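Local coordinates for primase X domain-containing protein (Sulfolobus solfataricus, PDB 4WYH) that serves as a noncatalytic subunit of the archaeal eukaryotic-type primase and is essential for efficient primer synthesis, at residues 73-78 with 89-94. Residues are numbered along the deposited sequence; the frame is centred on the assembly and turned at random.
Sequences TLKEFY and SWLKSV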
ATOM      1  N   THR A  73       4.522   5.881   7.185  1.00  6.65           N
ATOM      2  CA  THR A  73       3.256   5.182   7.035  1.00  8.12           C
ATOM      3  C   THR A  73       3.391   3.792   6.373  1.00  9.05           C
ATOM      4  O   THR A  73       2.793   2.791   6.829  1.00  6.90           O
ATOM      5  CB  THR A  73       2.324   6.053   6.179  1.00 13.45           C
ATOM      6  OG1 THR A  73       2.143   7.308   6.860  1.00  9.31           O
ATOM      7  CG2 THR A  73       0.986   5.343   6.000  1.00  7.77           C
ATOM      8  N   LEU A  74       4.195   3.757   5.301  1.00  4.86           N
ATOM      9  CA  LEU A  74       4.441   2.526   4.559  1.00  5.05           C
ATOM     10  C   LEU A  74       5.220   1.523   5.387  1.00  8.13           C
ATOM     11  O   LEU A  74       4.936   0.316   5.359  1.00  4.74           O
ATOM     12  CB  LEU A  74       5.163   2.859   3.240  1.00  5.77           C
ATOM     13  CG  LEU A  74       4.335   3.684   2.274  1.00  6.22           C
ATOM     14  CD1 LEU A  74       5.124   4.173   1.091  1.00  5.79           C
ATOM     15  CD2 LEU A  74       3.137   2.858   1.845  1.00  5.84           C
ATOM     16  N   LYS A  75       6.246   2.003   6.093  1.00  6.67           N
ATOM     17  CA  LYS A  75       7.049   1.113   6.943  1.00  6.41           C
ATOM     18  C   LYS A  75       6.259   0.519   8.141  1.00  7.47           C
ATOM     19  O   LYS A  75       6.309  -0.695   8.375  1.00  9.57           O
ATOM     20  CB  LYS A  75       8.321   1.844   7.418  1.00  9.72           C
ATOM     21  CG  LYS A  75       9.362   0.904   7.918  1.00 11.87           C
ATOM     22  CD  LYS A  75      10.228   1.589   8.962  1.00 14.96           C
ATOM     23  CE  LYS A  75      11.417   2.271   8.343  1.00 19.30           C
ATOM     24  NZ  LYS A  75      12.340   2.667   9.446  1.00 22.66           N
ATOM     25  N   GLU A  76       5.480   1.359   8.798  1.00  5.25           N
ATOM     26  CA  GLU A  76       4.548   0.963   9.880  1.00 12.56           C
ATOM     27  C   GLU A  76       3.542  -0.054   9.430  1.00 10.26           C
ATOM     28  O   GLU A  76       3.358  -1.018  10.138  1.00 12.70           O
ATOM     29  CB  GLU A  76       3.707   2.121  10.323  1.00 14.05           C
ATOM     30  CG  GLU A  76       4.213   2.819  11.469  1.00 21.22           C
ATOM     31  CD  GLU A  76       3.461   4.108  11.663  1.00 20.57           C
ATOM     32  OE1 GLU A  76       2.575   4.555  10.854  1.00 20.65           O
ATOM     33  OE2 GLU A  76       3.853   4.690  12.618  1.00 23.75           O
ATOM     34  N   PHE A  77       2.927   0.137   8.274  1.00  6.68           N
ATOM     35  CA  PHE A  77       2.093  -0.872   7.636  1.00  3.99           C
ATOM     36  C   PHE A  77       2.814  -2.192   7.405  1.00  8.40           C
ATOM     37  O   PHE A  77       2.311  -3.248   7.818  1.00  9.26           O
ATOM     38  CB  PHE A  77       1.586  -0.358   6.276  1.00  6.78           C
ATOM     39  CG  PHE A  77       1.083  -1.440   5.389  1.00  6.91           C
ATOM     40  CD1 PHE A  77      -0.117  -2.061   5.679  1.00  7.73           C
ATOM     41  CD2 PHE A  77       1.811  -1.863   4.246  1.00  5.91           C
ATOM     42  CE1 PHE A  77      -0.586  -3.072   4.851  1.00  6.00           C
ATOM     43  CE2 PHE A  77       1.310  -2.867   3.415  1.00  7.02           C
ATOM     44  CZ  PHE A  77       0.132  -3.470   3.733  1.00  6.28           C
ATOM     45  N   TYR A  78       3.999  -2.142   6.793  1.00  5.32           N
ATOM     46  CA  TYR A  78       4.751  -3.344   6.476  1.00  8.38           C
ATOM     47  C   TYR A  78       5.001  -4.229   7.637  1.00 10.70           C
ATOM     48  O   TYR A  78       4.869  -5.446   7.483  1.00  9.26           O
ATOM     49  CB  TYR A  78       6.072  -3.060   5.707  1.00  6.94           C
ATOM     50  CG  TYR A  78       6.755  -4.336   5.299  1.00  7.95           C
ATOM     51  CD1 TYR A  78       6.396  -5.027   4.155  1.00  5.46           C
ATOM     52  CD2 TYR A  78       7.736  -4.901   6.126  1.00 10.08           C
ATOM     53  CE1 TYR A  78       7.018  -6.237   3.834  1.00  8.78           C
ATOM     54  CE2 TYR A  78       8.323  -6.112   5.845  1.00 10.78           C
ATOM     55  CZ  TYR A  78       7.963  -6.794   4.697  1.00 11.11           C
ATOM     56  OH  TYR A  78       8.587  -7.987   4.413  1.00 15.64           O
ATOM     57  N   SER A  89      15.586   2.060   1.452  1.00 12.55           N
ATOM     58  CA  SER A  89      16.003   2.530   0.139  1.00 18.25           C
ATOM     59  C   SER A  89      14.927   2.112  -0.913  1.00 12.43           C
ATOM     60  O   SER A  89      14.576   2.910  -1.812  1.00 11.33           O
ATOM     61  CB  SER A  89      17.403   1.994  -0.183  1.00 17.21           C
ATOM     62  OG  SER A  89      17.294   0.657  -0.628  1.00 17.19           O
ATOM     63  N   TRP A  90      14.357   0.908  -0.769  1.00  8.61           N
ATOM     64  CA  TRP A  90      13.255   0.495  -1.643  1.00  8.67           C
ATOM     65  C   TRP A  90      12.047   1.458  -1.464  1.00  9.00           C
ATOM     66  O   TRP A  90      11.516   1.971  -2.420  1.00 10.01           O
ATOM     67  CB  TRP A  90      12.849  -0.945  -1.360  1.00  8.81           C
ATOM     68  CG  TRP A  90      11.873  -1.492  -2.273  1.00 11.57           C
ATOM     69  CD1 TRP A  90      12.135  -2.045  -3.520  1.00  9.74           C
ATOM     70  CD2 TRP A  90      10.476  -1.660  -2.054  1.00  6.64           C
ATOM     71  NE1 TRP A  90      10.980  -2.508  -4.081  1.00 12.97           N
ATOM     72  CE2 TRP A  90       9.941  -2.287  -3.205  1.00 10.89           C
ATOM     73  CE3 TRP A  90       9.618  -1.374  -1.003  1.00  9.07           C
ATOM     74  CZ2 TRP A  90       8.599  -2.608  -3.318  1.00  9.59           C
ATOM     75  CZ3 TRP A  90       8.262  -1.692  -1.147  1.00 10.24           C
ATOM     76  CH2 TRP A  90       7.788  -2.319  -2.275  1.00  8.04           C
ATOM     77  N   LEU A  91      11.659   1.698  -0.230  1.00  6.63           N
ATOM     78  CA  LEU A  91      10.480   2.542   0.070  1.00  7.22           C
ATOM     79  C   LEU A  91      10.635   3.959  -0.446  1.00  9.90           C
ATOM     80  O   LEU A  91       9.729   4.484  -1.041  1.00  7.83           O
ATOM     81  CB  LEU A  91      10.171   2.533   1.545  1.00  5.51           C
ATOM     82  CG  LEU A  91       9.658   1.198   2.092  1.00  7.08           C
ATOM     83  CD1 LEU A  91       9.617   1.167   3.629  1.00  7.79           C
ATOM     84  CD2 LEU A  91       8.273   0.873   1.525  1.00  4.60           C
ATOM     85  N   LYS A  92      11.799   4.556  -0.218  1.00  7.11           N
ATOM     86  CA  LYS A  92      12.075   5.868  -0.709  1.00 10.69           C
ATOM     87  C   LYS A  92      12.055   5.904  -2.230  1.00 10.58           C
ATOM     88  O   LYS A  92      11.463   6.813  -2.826  1.00  7.90           O
ATOM     89  CB  LYS A  92      13.427   6.387  -0.235  1.00  9.29           C
ATOM     90  CG  LYS A  92      13.572   6.446   1.256  1.00 15.22           C
ATOM     91  CD  LYS A  92      14.944   7.050   1.600  1.00 22.09           C
ATOM     92  CE  LYS A  92      15.086   7.361   3.080  1.00 22.21           C
ATOM     93  NZ  LYS A  92      16.547   7.582   3.313  1.00 31.66           N
ATOM     94  N   SER A  93      12.669   4.913  -2.868  1.00  9.35           N
ATOM     95  CA  SER A  93      12.593   4.813  -4.334  1.00  9.30           C
ATOM     96  C   SER A  93      11.154   4.678  -4.887  1.00  8.56           C
ATOM     97  O   SER A  93      10.783   5.321  -5.868  1.00 10.21           O
ATOM     98  CB  SER A  93      13.441   3.672  -4.830  1.00 13.29           C
ATOM     99  OG  SER A  93      13.269   3.520  -6.251  1.00 15.70           O
ATOM    100  N   VAL A  94      10.341   3.818  -4.296  1.00  6.67           N
ATOM    101  CA  VAL A  94       8.942   3.741  -4.695  1.00  5.52           C
ATOM    102  C   VAL A  94       8.220   5.078  -4.609  1.00  5.87           C
ATOM    103  O   VAL A  94       7.499   5.465  -5.530  1.00  6.92           O
ATOM    104  CB  VAL A  94       8.203   2.727  -3.815  1.00  3.95           C
ATOM    105  CG1 VAL A  94       6.714   2.732  -4.137  1.00  5.78           C
ATOM    106  CG2 VAL A  94       8.780   1.313  -3.968  1.00  5.45           C
TER
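L91 reaches from helix 88-101 toward helix 67-78 and straddles two neighbouring residues there, L74 and K75, a compact example of how one branched side chain can join two consecutive helices linked by a nine-residue loop. Its CG stands opposite the carbonyl carbon (chi1 -68°), which sends the fork of the side chain across the gap. One prong, L91 CD2, lies 4.1 Å from L74 CB; the other, L91 CD1, meets K75 CB at 4.1 Å and also borders K75 CA, so the leucine touches side-chain roots and backbone of the partner helix. The closest CA pair of the two segments, L74 CA and L91 CA, is 7.5 Å apart. Both leucines are buried, and further apolar groups extend the packing: L59 of helix 47-63 lies against L74, while L71 and V86 touch L91.

The K75 side is looser. The first carbon of this side chain touches L91; CG is anti to the backbone N (chi1 -162°), and after a bend at chi3 (-90°) the chain leads away from helix 88-101's 89-94 segment. Its NZ forms a salt bridge with E88, at the first turn of that same helix. K75 is partly exposed: its aliphatic root packs on the leucine while its ammonium pairs with E88.

Between the segments the joint is wholly apolar, burying about 150 Å² summed over both sides, so its hold probably comes from van der Waals contact and the exclusion of water, while the K75-E88 salt bridge adds an electrostatic link between the same two helices.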